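Local coordinates for protein ribosomal RNA small subunit methyltransferase Nep1 (Archaeoglobus fulgidus, PDB 3O7B) that probably methylates N1 of a specific pseudouridine in 16S rRNA during ribosome biogenesis, using S-adenosyl-L-methionine as the methyl donor and working as a homodimer, at residues 63-68 with 131-136; 105-110 with 117-122; 142-147 with 152-157. All coordinates share one frame; numbering follows the deposited sequence. Where two conformers were deposited one is given.

Contact 1: 63-68 with 131-136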
loop_
_atom_site.group_PDB
_atom_site.type_symbol
_atom_site.label_atom_id
_atom_site.label_comp_id
_atom_site.label_asym_id
_atom_site.label_seq_id
_atom_site.Cartn_x
_atom_site.Cartn_y
_atom_site.Cartn_z
ATOM N N LYS A 63 20.382 -15.443 -1.710
ATOM C CA LYS A 63 20.328 -13.977 -1.717
ATOM C C LYS A 63 18.926 -13.415 -2.006
ATOM O O LYS A 63 18.721 -12.195 -1.966
ATOM C CB LYS A 63 21.308 -13.420 -2.756
ATOM C CG LYS A 63 22.739 -13.952 -2.651
ATOM C CD LYS A 63 23.379 -13.574 -1.332
ATOM C CE LYS A 63 24.867 -13.904 -1.330
ATOM N NZ LYS A 63 25.628 -12.997 -2.223
ATOM N N ILE A 64 17.981 -14.300 -2.299
ATOM C CA ILE A 64 16.656 -13.893 -2.788
ATOM C C ILE A 64 15.642 -13.875 -1.646
ATOM O O ILE A 64 15.627 -14.764 -0.783
ATOM C CB ILE A 64 16.196 -14.822 -3.925
ATOM C CG1 ILE A 64 17.110 -14.642 -5.147
ATOM C CG2 ILE A 64 14.727 -14.557 -4.314
ATOM C CD1 ILE A 64 16.936 -15.705 -6.222
ATOM N N LEU A 65 14.809 -12.831 -1.636
ATOM C CA LEU A 65 13.747 -12.707 -0.643
ATOM C C LEU A 65 12.629 -13.708 -0.947
ATOM O O LEU A 65 12.199 -13.865 -2.098
ATOM C CB LEU A 65 13.187 -11.279 -0.651
ATOM C CG LEU A 65 12.499 -10.757 0.613
ATOM C CD1 LEU A 65 13.493 -10.496 1.764
ATOM C CD2 LEU A 65 11.763 -9.466 0.270
ATOM N N LEU A 66 12.167 -14.388 0.092
ATOM C CA LEU A 66 11.075 -15.345 -0.040
ATOM C C LEU A 66 9.749 -14.635 -0.337
ATOM O O LEU A 66 9.366 -13.705 0.377
ATOM C CB LEU A 66 10.984 -16.197 1.235
ATOM C CG LEU A 66 10.020 -17.385 1.197
ATOM C CD1 LEU A 66 10.507 -18.452 0.211
ATOM C CD2 LEU A 66 9.795 -17.973 2.597
ATOM N N ASP A 67 9.073 -15.090 -1.380
ATOM C CA ASP A 67 7.886 -14.417 -1.922
ATOM C C ASP A 67 6.990 -15.520 -2.440
ATOM O O ASP A 67 7.317 -16.178 -3.438
ATOM C CB ASP A 67 8.325 -13.485 -3.063
ATOM C CG ASP A 67 7.156 -12.753 -3.742
ATOM O OD1 ASP A 67 5.990 -13.188 -3.656
ATOM O OD2 ASP A 67 7.423 -11.721 -4.400
ATOM N N ASP A 68 5.865 -15.735 -1.764
ATOM C CA ASP A 68 5.023 -16.872 -2.136
ATOM C C ASP A 68 4.263 -16.724 -3.454
ATOM O O ASP A 68 3.667 -17.694 -3.924
ATOM C CB ASP A 68 4.148 -17.360 -0.967
ATOM C CG ASP A 68 2.817 -16.657 -0.854
ATOM O OD1 ASP A 68 2.583 -15.598 -1.487
ATOM O OD2 ASP A 68 1.981 -17.193 -0.091
ATOM N N ARG A 131 11.142 -3.097 -6.627
ATOM C CA ARG A 131 12.279 -2.306 -6.170
ATOM C C ARG A 131 12.433 -2.422 -4.646
ATOM O O ARG A 131 13.559 -2.486 -4.139
ATOM C CB ARG A 131 12.106 -0.856 -6.619
ATOM C CG ARG A 131 12.123 -0.685 -8.156
ATOM C CD ARG A 131 13.384 0.010 -8.611
ATOM N NE ARG A 131 13.519 0.211 -10.060
ATOM C CZ ARG A 131 13.054 1.252 -10.757
ATOM N NH1 ARG A 131 12.341 2.219 -10.195
ATOM N NH2 ARG A 131 13.303 1.317 -12.055
ATOM N N PHE A 132 11.318 -2.490 -3.921
ATOM C CA PHE A 132 11.393 -2.729 -2.481
ATOM C C PHE A 132 12.041 -4.082 -2.175
ATOM O O PHE A 132 12.916 -4.180 -1.285
ATOM C CB PHE A 132 10.001 -2.647 -1.875
ATOM C CG PHE A 132 9.960 -2.992 -0.396
ATOM C CD1 PHE A 132 10.434 -2.096 0.558
ATOM C CD2 PHE A 132 9.459 -4.213 0.012
ATOM C CE1 PHE A 132 10.409 -2.433 1.940
ATOM C CE2 PHE A 132 9.416 -4.550 1.366
ATOM C CZ PHE A 132 9.887 -3.659 2.321
ATOM N N VAL A 133 11.620 -5.114 -2.890
ATOM C CA VAL A 133 12.184 -6.439 -2.692
ATOM C C VAL A 133 13.697 -6.398 -2.922
ATOM O O VAL A 133 14.459 -6.953 -2.129
ATOM C CB VAL A 133 11.498 -7.477 -3.601
ATOM C CG1 VAL A 133 12.315 -8.788 -3.675
ATOM C CG2 VAL A 133 10.082 -7.725 -3.100
ATOM N N GLY A 134 14.148 -5.721 -3.968
ATOM C CA GLY A 134 15.580 -5.634 -4.232
ATOM C C GLY A 134 16.315 -4.916 -3.124
ATOM O O GLY A 134 17.435 -5.307 -2.749
ATOM N N LEU A 135 15.706 -3.878 -2.574
ATOM C CA LEU A 135 16.327 -3.133 -1.480
ATOM C C LEU A 135 16.409 -4.002 -0.214
ATOM O O LEU A 135 17.418 -3.992 0.495
ATOM C CB LEU A 135 15.560 -1.838 -1.204
ATOM C CG LEU A 135 16.172 -0.946 -0.121
ATOM C CD1 LEU A 135 17.525 -0.383 -0.570
ATOM C CD2 LEU A 135 15.230 0.171 0.211
ATOM N N MET A 136 15.370 -4.779 0.053
ATOM C CA MET A 136 15.402 -5.706 1.190
ATOM C C MET A 136 16.454 -6.781 1.009
ATOM O O MET A 136 17.156 -7.126 1.973
ATOM C CB MET A 136 14.031 -6.337 1.417
ATOM C CG MET A 136 12.964 -5.361 1.890
ATOM S SD MET A 136 13.338 -4.519 3.443
ATOM C CE MET A 136 14.084 -3.005 2.844
#
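Leu65 reaches from the loop that follows helix 48-57 onto Val133 and Met136 of helix 129-142, a small buried loop-on-helix contact in the SPOUT-class methyltransferase chain. Along the loop, Ile64 turns away from helix 129-142 and packs on Asp53 and Arg57 of helix 48-57. Leu65 faces the other way. With CG anti to the backbone N (chi1 -156°), its isobutyl group is carried over the helix surface, and Leu65 CB rests 4.0 Å from Val133 CG1. The CD2 methyl of Leu65 sits where three carbons converge: it is 4.1 Å from Val133 CG2, about as far from Val133 CG1, and 4.0 Å from Met136 CB. Being three residues apart, Val133 and Met136 lie on the same side of the helix. The backbone N of Leu65 also bonds to Glu137 OE2, a polar tie to the same helix. Leu66 then turns to Glu38 and His71, and Asp67 takes the N-cap position of the next helix, its OD1 accepting from Ser69 N and its OD2 bonded to Tyr129 OH. On the helix side, Met136 touches Leu65 through CB alone; beyond it the chain bends at chi2 and chi3, and Met136 CG lies 3.5 Å above the Phe132 ring plane.

Contact 2: 105-110 with 117-122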
loop_
_atom_site.group_PDB
_atom_site.type_symbol
_atom_site.label_atom_id
_atom_site.label_comp_id
_atom_site.label_asym_id
_atom_site.label_seq_id
_atom_site.Cartn_x
_atom_site.Cartn_y
_atom_site.Cartn_z
ATOM N N PHE A 105 8.280 10.038 15.801
ATOM C CA PHE A 105 8.374 8.626 16.104
ATOM C C PHE A 105 9.478 7.927 15.332
ATOM O O PHE A 105 9.915 8.365 14.259
ATOM C CB PHE A 105 7.020 7.917 15.921
ATOM C CG PHE A 105 6.470 7.964 14.506
ATOM C CD1 PHE A 105 6.841 7.006 13.570
ATOM C CD2 PHE A 105 5.529 8.931 14.148
ATOM C CE1 PHE A 105 6.306 7.033 12.276
ATOM C CE2 PHE A 105 4.982 8.963 12.863
ATOM C CZ PHE A 105 5.382 8.024 11.925
ATOM N N GLU A 106 9.953 6.846 15.921
ATOM C CA GLU A 106 10.864 5.916 15.279
ATOM C C GLU A 106 10.073 4.759 14.682
ATOM O O GLU A 106 8.923 4.527 15.070
ATOM C CB GLU A 106 11.876 5.343 16.275
ATOM C CG GLU A 106 12.933 6.294 16.801
ATOM C CD GLU A 106 14.024 5.529 17.562
ATOM O OE1 GLU A 106 13.752 4.977 18.666
ATOM O OE2 GLU A 106 15.160 5.450 17.048
ATOM N N VAL A 107 10.707 4.028 13.767
ATOM C CA VAL A 107 10.105 2.901 13.066
ATOM C C VAL A 107 11.002 1.685 13.098
ATOM O O VAL A 107 12.192 1.762 12.756
ATOM C CB VAL A 107 9.812 3.272 11.585
ATOM C CG1 VAL A 107 9.247 2.083 10.825
ATOM C CG2 VAL A 107 8.862 4.434 11.544
ATOM N N TYR A 108 10.440 0.557 13.536
ATOM C CA TYR A 108 11.144 -0.705 13.558
ATOM C C TYR A 108 10.352 -1.792 12.887
ATOM O O TYR A 108 9.109 -1.767 12.903
ATOM C CB TYR A 108 11.395 -1.168 15.006
ATOM C CG TYR A 108 12.286 -0.255 15.804
ATOM C CD1 TYR A 108 13.661 -0.451 15.808
ATOM C CD2 TYR A 108 11.764 0.810 16.522
ATOM C CE1 TYR A 108 14.497 0.373 16.545
ATOM C CE2 TYR A 108 12.600 1.640 17.272
ATOM C CZ TYR A 108 13.966 1.404 17.264
ATOM O OH TYR A 108 14.839 2.209 17.984
ATOM N N VAL A 109 11.070 -2.761 12.337
ATOM C CA VAL A 109 10.462 -3.957 11.795
ATOM C C VAL A 109 11.086 -5.144 12.528
ATOM O O VAL A 109 12.311 -5.290 12.552
ATOM C CB VAL A 109 10.697 -4.079 10.268
ATOM C CG1 VAL A 109 10.147 -5.412 9.739
ATOM C CG2 VAL A 109 10.051 -2.913 9.532
ATOM N N HIS A 110 10.245 -5.952 13.173
ATOM C CA HIS A 110 10.654 -7.203 13.782
ATOM C C HIS A 110 10.233 -8.293 12.816
ATOM O O HIS A 110 9.065 -8.329 12.399
ATOM C CB HIS A 110 9.948 -7.298 15.145
ATOM C CG HIS A 110 9.787 -8.681 15.685
ATOM N ND1 HIS A 110 10.740 -9.327 16.452
ATOM C CD2 HIS A 110 8.719 -9.510 15.619
ATOM C CE1 HIS A 110 10.260 -10.508 16.816
ATOM N NE2 HIS A 110 9.040 -10.643 16.323
ATOM N N ILE A 117 15.004 -4.602 12.567
ATOM C CA ILE A 117 15.447 -3.629 11.578
ATOM C C ILE A 117 14.965 -2.252 11.988
ATOM O O ILE A 117 13.776 -2.040 12.275
ATOM C CB ILE A 117 14.883 -3.990 10.184
ATOM C CG1 ILE A 117 15.354 -5.368 9.734
ATOM C CG2 ILE A 117 15.202 -2.884 9.163
ATOM C CD1 ILE A 117 14.497 -5.999 8.632
ATOM N N TRP A 118 15.888 -1.303 12.042
ATOM C CA TRP A 118 15.552 0.076 12.307
ATOM C C TRP A 118 15.458 0.812 10.962
ATOM O O TRP A 118 16.347 0.644 10.113
ATOM C CB TRP A 118 16.638 0.709 13.194
ATOM C CG TRP A 118 16.467 2.178 13.412
ATOM C CD1 TRP A 118 15.591 2.781 14.258
ATOM C CD2 TRP A 118 17.211 3.237 12.786
ATOM N NE1 TRP A 118 15.722 4.146 14.189
ATOM C CE2 TRP A 118 16.715 4.453 13.296
ATOM C CE3 TRP A 118 18.240 3.272 11.837
ATOM C CZ2 TRP A 118 17.219 5.701 12.905
ATOM C CZ3 TRP A 118 18.730 4.523 11.429
ATOM C CH2 TRP A 118 18.222 5.713 11.973
ATOM N N VAL A 119 14.393 1.591 10.786
ATOM C CA VAL A 119 14.182 2.403 9.586
ATOM C C VAL A 119 14.193 3.870 9.990
ATOM O O VAL A 119 13.318 4.316 10.719
ATOM C CB VAL A 119 12.838 2.043 8.867
ATOM C CG1 VAL A 119 12.707 2.830 7.568
ATOM C CG2 VAL A 119 12.755 0.547 8.570
ATOM N N ASN A 120 15.206 4.620 9.534
ATOM C CA ASN A 120 15.271 6.047 9.765
ATOM C C ASN A 120 13.966 6.698 9.329
ATOM O O ASN A 120 13.443 6.406 8.255
ATOM C CB ASN A 120 16.456 6.592 8.950
ATOM C CG ASN A 120 16.794 8.049 9.248
ATOM O OD1 ASN A 120 15.932 8.890 9.472
ATOM N ND2 ASN A 120 18.099 8.351 9.196
ATOM N N ARG A 121 13.437 7.568 10.178
ATOM C CA ARG A 121 12.177 8.222 9.916
ATOM C C ARG A 121 12.209 8.968 8.589
ATOM O O ARG A 121 11.173 9.127 7.949
ATOM C CB ARG A 121 11.793 9.132 11.106
ATOM C CG ARG A 121 10.460 9.853 10.967
ATOM C CD ARG A 121 9.285 8.876 10.880
ATOM N NE ARG A 121 8.020 9.547 10.599
ATOM C CZ ARG A 121 7.592 9.850 9.373
ATOM N NH1 ARG A 121 8.333 9.546 8.297
ATOM N NH2 ARG A 121 6.413 10.439 9.228
ATOM N N GLU A 122 13.395 9.396 8.162
ATOM C CA GLU A 122 13.521 10.167 6.931
ATOM C C GLU A 122 13.732 9.330 5.653
ATOM O O GLU A 122 13.828 9.866 4.545
ATOM C CB GLU A 122 14.562 11.280 7.113
ATOM C CG GLU A 122 14.185 12.302 8.224
ATOM C CD GLU A 122 12.812 12.961 8.038
ATOM O OE1 GLU A 122 12.455 13.334 6.897
ATOM O OE2 GLU A 122 12.084 13.128 9.041
HETATM O O HOH W 1 13.189 5.579 13.143
#
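A beta hairpin inside the mixed sheet of this SPOUT-class enzyme brings strand 105-111 against strand 116-119, the two running antiparallel. Val109 and Ile117 form a hydrogen-bonded pair: Val109 N gives to Ile117 O and Ile117 N to Val109 O, each at 2.8 Å. Farther along, Val119 N donates to Val107 O, but the strands then part, and a water steps in, accepting from Val107 N and donating to Val119 O. The valines and Ile117 share one face, where Val107 and Val109 meet Val119; Val107 also packs on Leu94, Leu97 and Leu98 of helix 87-98.

The other face carries Tyr108 and Trp118. Tyr108 CE1 comes to 3.5 Å from Trp118 CD1 at the edge of the indole, with the ring planes 58° apart. Trp118 NE1 makes a weak hydrogen bond to Glu106 OE2 (3.2 Å, N-H...O 133°), while Glu106 OE1 is held by a salt bridge to Arg167.

Where the strand pairing ends, Arg121 folds over one face of the Phe105 ring. Its chain bends at chi2 (62°), laying CD over the ring in a CH-pi contact. The guanidinium is fixed by backbone carbonyls, NH1 by Leu98 and NH2 by Ser100 and Leu102. Cutting Phe105 back to an alanine is likely to leave the aliphatic part of Arg121 without the surface it lies on and open a gap beside Leu97. The Arg121 NE atom sits 3.3 Å above the Phe105 plane, toward the ring's rim.

Contact 3: 142-147 with 152-157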
loop_
_atom_site.group_PDB
_atom_site.type_symbol
_atom_site.label_atom_id
_atom_site.label_comp_id
_atom_site.label_asym_id
_atom_site.label_seq_id
_atom_site.Cartn_x
_atom_site.Cartn_y
_atom_site.Cartn_z
ATOM N N GLU A 142 24.046 -6.664 2.991
ATOM C CA GLU A 142 24.981 -5.632 3.454
ATOM C C GLU A 142 24.756 -5.206 4.902
ATOM O O GLU A 142 25.634 -4.595 5.516
ATOM C CB GLU A 142 24.930 -4.412 2.525
ATOM C CG GLU A 142 25.225 -4.805 1.085
ATOM C CD GLU A 142 25.659 -3.675 0.175
ATOM O OE1 GLU A 142 25.704 -2.494 0.592
ATOM O OE2 GLU A 142 25.967 -3.990 -0.993
ATOM N N ARG A 143 23.567 -5.519 5.430
ATOM C CA ARG A 143 23.171 -5.284 6.853
ATOM C C ARG A 143 22.823 -3.841 7.181
ATOM O O ARG A 143 22.292 -3.545 8.251
ATOM C CB ARG A 143 24.223 -5.809 7.863
ATOM C CG ARG A 143 24.721 -7.218 7.595
ATOM C CD ARG A 143 23.604 -8.207 7.387
ATOM N NE ARG A 143 22.867 -8.489 8.620
ATOM C CZ ARG A 143 21.843 -9.337 8.697
ATOM N NH1 ARG A 143 21.413 -9.979 7.615
ATOM N NH2 ARG A 143 21.249 -9.546 9.863
ATOM N N ARG A 144 23.131 -2.928 6.261
ATOM C CA ARG A 144 22.771 -1.526 6.420
ATOM C C ARG A 144 22.700 -0.810 5.081
ATOM O O ARG A 144 23.507 -1.068 4.175
ATOM C CB ARG A 144 23.768 -0.788 7.308
ATOM C CG ARG A 144 25.225 -0.914 6.854
ATOM C CD ARG A 144 26.102 0.228 7.361
ATOM N NE ARG A 144 25.715 0.709 8.689
ATOM C CZ ARG A 144 25.942 1.938 9.152
ATOM N NH1 ARG A 144 26.574 2.838 8.405
ATOM N NH2 ARG A 144 25.546 2.266 10.374
ATOM N N ILE A 145 21.748 0.114 5.000
ATOM C CA ILE A 145 21.528 0.957 3.814
ATOM C C ILE A 145 21.826 2.373 4.269
ATOM O O ILE A 145 21.328 2.813 5.304
ATOM C CB ILE A 145 20.055 0.835 3.322
ATOM C CG1 ILE A 145 19.719 -0.617 2.889
ATOM C CG2 ILE A 145 19.738 1.863 2.186
ATOM C CD1 ILE A 145 20.508 -1.192 1.704
ATOM N N THR A 146 22.652 3.111 3.511
ATOM C CA THR A 146 23.112 4.417 3.971
ATOM C C THR A 146 22.969 5.520 2.921
ATOM O O THR A 146 23.010 5.236 1.699
ATOM C CB THR A 146 24.607 4.398 4.393
ATOM O OG1 THR A 146 25.420 4.218 3.224
ATOM C CG2 THR A 146 24.898 3.301 5.409
ATOM N N ALA A 147 22.809 6.742 3.413
ATOM C CA ALA A 147 22.906 7.958 2.601
ATOM C C ALA A 147 24.246 8.581 3.003
ATOM O O ALA A 147 24.326 9.418 3.905
ATOM C CB ALA A 147 21.769 8.884 2.896
ATOM N N LEU A 152 20.179 4.820 6.884
ATOM C CA LEU A 152 18.763 4.844 6.515
ATOM C C LEU A 152 18.006 3.620 7.033
ATOM O O LEU A 152 16.868 3.743 7.512
ATOM C CB LEU A 152 18.596 4.933 4.991
ATOM C CG LEU A 152 19.123 6.206 4.330
ATOM C CD1 LEU A 152 18.875 6.119 2.815
ATOM C CD2 LEU A 152 18.487 7.461 4.901
ATOM N N ILE A 153 18.626 2.451 6.913
ATOM C CA ILE A 153 18.017 1.201 7.363
ATOM C C ILE A 153 19.134 0.314 7.854
ATOM O O ILE A 153 20.161 0.223 7.209
ATOM C CB ILE A 153 17.278 0.456 6.227
ATOM C CG1 ILE A 153 16.393 1.403 5.397
ATOM C CG2 ILE A 153 16.483 -0.731 6.818
ATOM C CD1 ILE A 153 15.776 0.728 4.141
ATOM N N GLU A 154 18.947 -0.341 9.003
ATOM C CA GLU A 154 19.998 -1.210 9.544
ATOM C C GLU A 154 19.465 -2.269 10.500
ATOM O O GLU A 154 18.580 -1.967 11.306
ATOM C CB GLU A 154 21.034 -0.366 10.295
ATOM C CG GLU A 154 22.304 -1.124 10.629
ATOM C CD GLU A 154 23.349 -0.272 11.325
ATOM O OE1 GLU A 154 22.984 0.610 12.135
ATOM O OE2 GLU A 154 24.549 -0.497 11.057
ATOM N N PHE A 155 20.015 -3.485 10.422
ATOM C CA PHE A 155 19.761 -4.497 11.464
ATOM C C PHE A 155 20.400 -4.036 12.759
ATOM O O PHE A 155 21.530 -3.521 12.757
ATOM C CB PHE A 155 20.338 -5.849 11.086
ATOM C CG PHE A 155 19.549 -6.568 10.047
ATOM C CD1 PHE A 155 18.467 -7.352 10.405
ATOM C CD2 PHE A 155 19.866 -6.437 8.690
ATOM C CE1 PHE A 155 17.724 -8.034 9.436
ATOM C CE2 PHE A 155 19.133 -7.115 7.717
ATOM C CZ PHE A 155 18.062 -7.899 8.081
ATOM N N LYS A 156 19.686 -4.220 13.869
ATOM C CA LYS A 156 20.252 -3.907 15.182
ATOM C C LYS A 156 20.510 -5.189 15.965
ATOM O O LYS A 156 19.685 -6.110 15.933
ATOM C CB LYS A 156 19.324 -2.993 15.982
ATOM C CG LYS A 156 19.011 -1.654 15.318
ATOM C CD LYS A 156 20.244 -0.783 15.097
ATOM C CE LYS A 156 19.820 0.665 14.900
ATOM N NZ LYS A 156 20.976 1.603 14.852
ATOM N N ASP A 157 21.630 -5.237 16.697
ATOM C CA ASP A 157 22.000 -6.442 17.456
ATOM C C ASP A 157 21.324 -6.451 18.825
ATOM O O ASP A 157 21.974 -6.540 19.882
ATOM C CB ASP A 157 23.522 -6.564 17.609
ATOM C CG ASP A 157 23.961 -7.960 18.059
ATOM O OD1 ASP A 157 23.151 -8.917 18.001
ATOM O OD2 ASP A 157 25.142 -8.098 18.456
HETATM O O HOH W 2 23.754 -3.940 11.086
#
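Arg143 lays its guanidinium flat on the Phe155 ring, planes 7° apart and centres 3.7 Å apart, a stacked cation-pi pair at one end of this antiparallel hairpin. Bends at chi2 and chi3 (-50° and -70°) fold the arginine back over the ring, with NH2 above its middle; NH1 is tied to the carbonyl of Phe140.

Next along, Arg144 and Glu154 run side by side in a salt bridge. In the conformer given, Arg144 NE and NH2 both close on Glu154 OE2, at 2.9 and 3.0 Å, from above the carboxylate plane. Glu154 OE1 forms a second salt bridge with Lys156 NZ, making a three-residue network.

Leu152 and Ile153 both stand opposite Ile145, a classic beta bulge: Ile145 O accepts from both Leu152 N (2.8 Å) and Ile153 N (3.2 Å). Leu152 fits its branch against the Ala147 methyl, CG and CD1 each 4.0 Å from Ala147 CB. Ile145 and Ile153 meet CB to CB, also 4.0 Å apart, on the side covered by helix 129-142.

Strand 144-147 is the outermost at this end of the chain's sheet. Leu139 of helix 129-142 touches Ile153 and Phe155, while strand 116-119 flanks strand 150-156 through Ile117.

In the fold
Contacts 2 and 3 are two hairpins joined edge to edge: strands 116-119 and 150-156 are neighbours in one sheet, with Trp118 N 2.9 Å from Glu154 O and Ile117 CG2 packed 3.4 Å from Ile153 CG2. The helical half of contact 1, 131-136, lies between them in sequence; it meets contact 3 through Leu135, whose CD1 stands 3.8 Å from Ile145 CD1. Contacts 1 and 2 do not touch, their nearest atoms being about 6 Å apart. Contact 1 is nearest the predicted rRNA site, with the Leu65 side chain about 9 Å from that of Arg86. In contact 2, the Val109 side chain lies about 13 Å from bound S-adenosylhomocysteine; contact 3 is remote from the annotated sites.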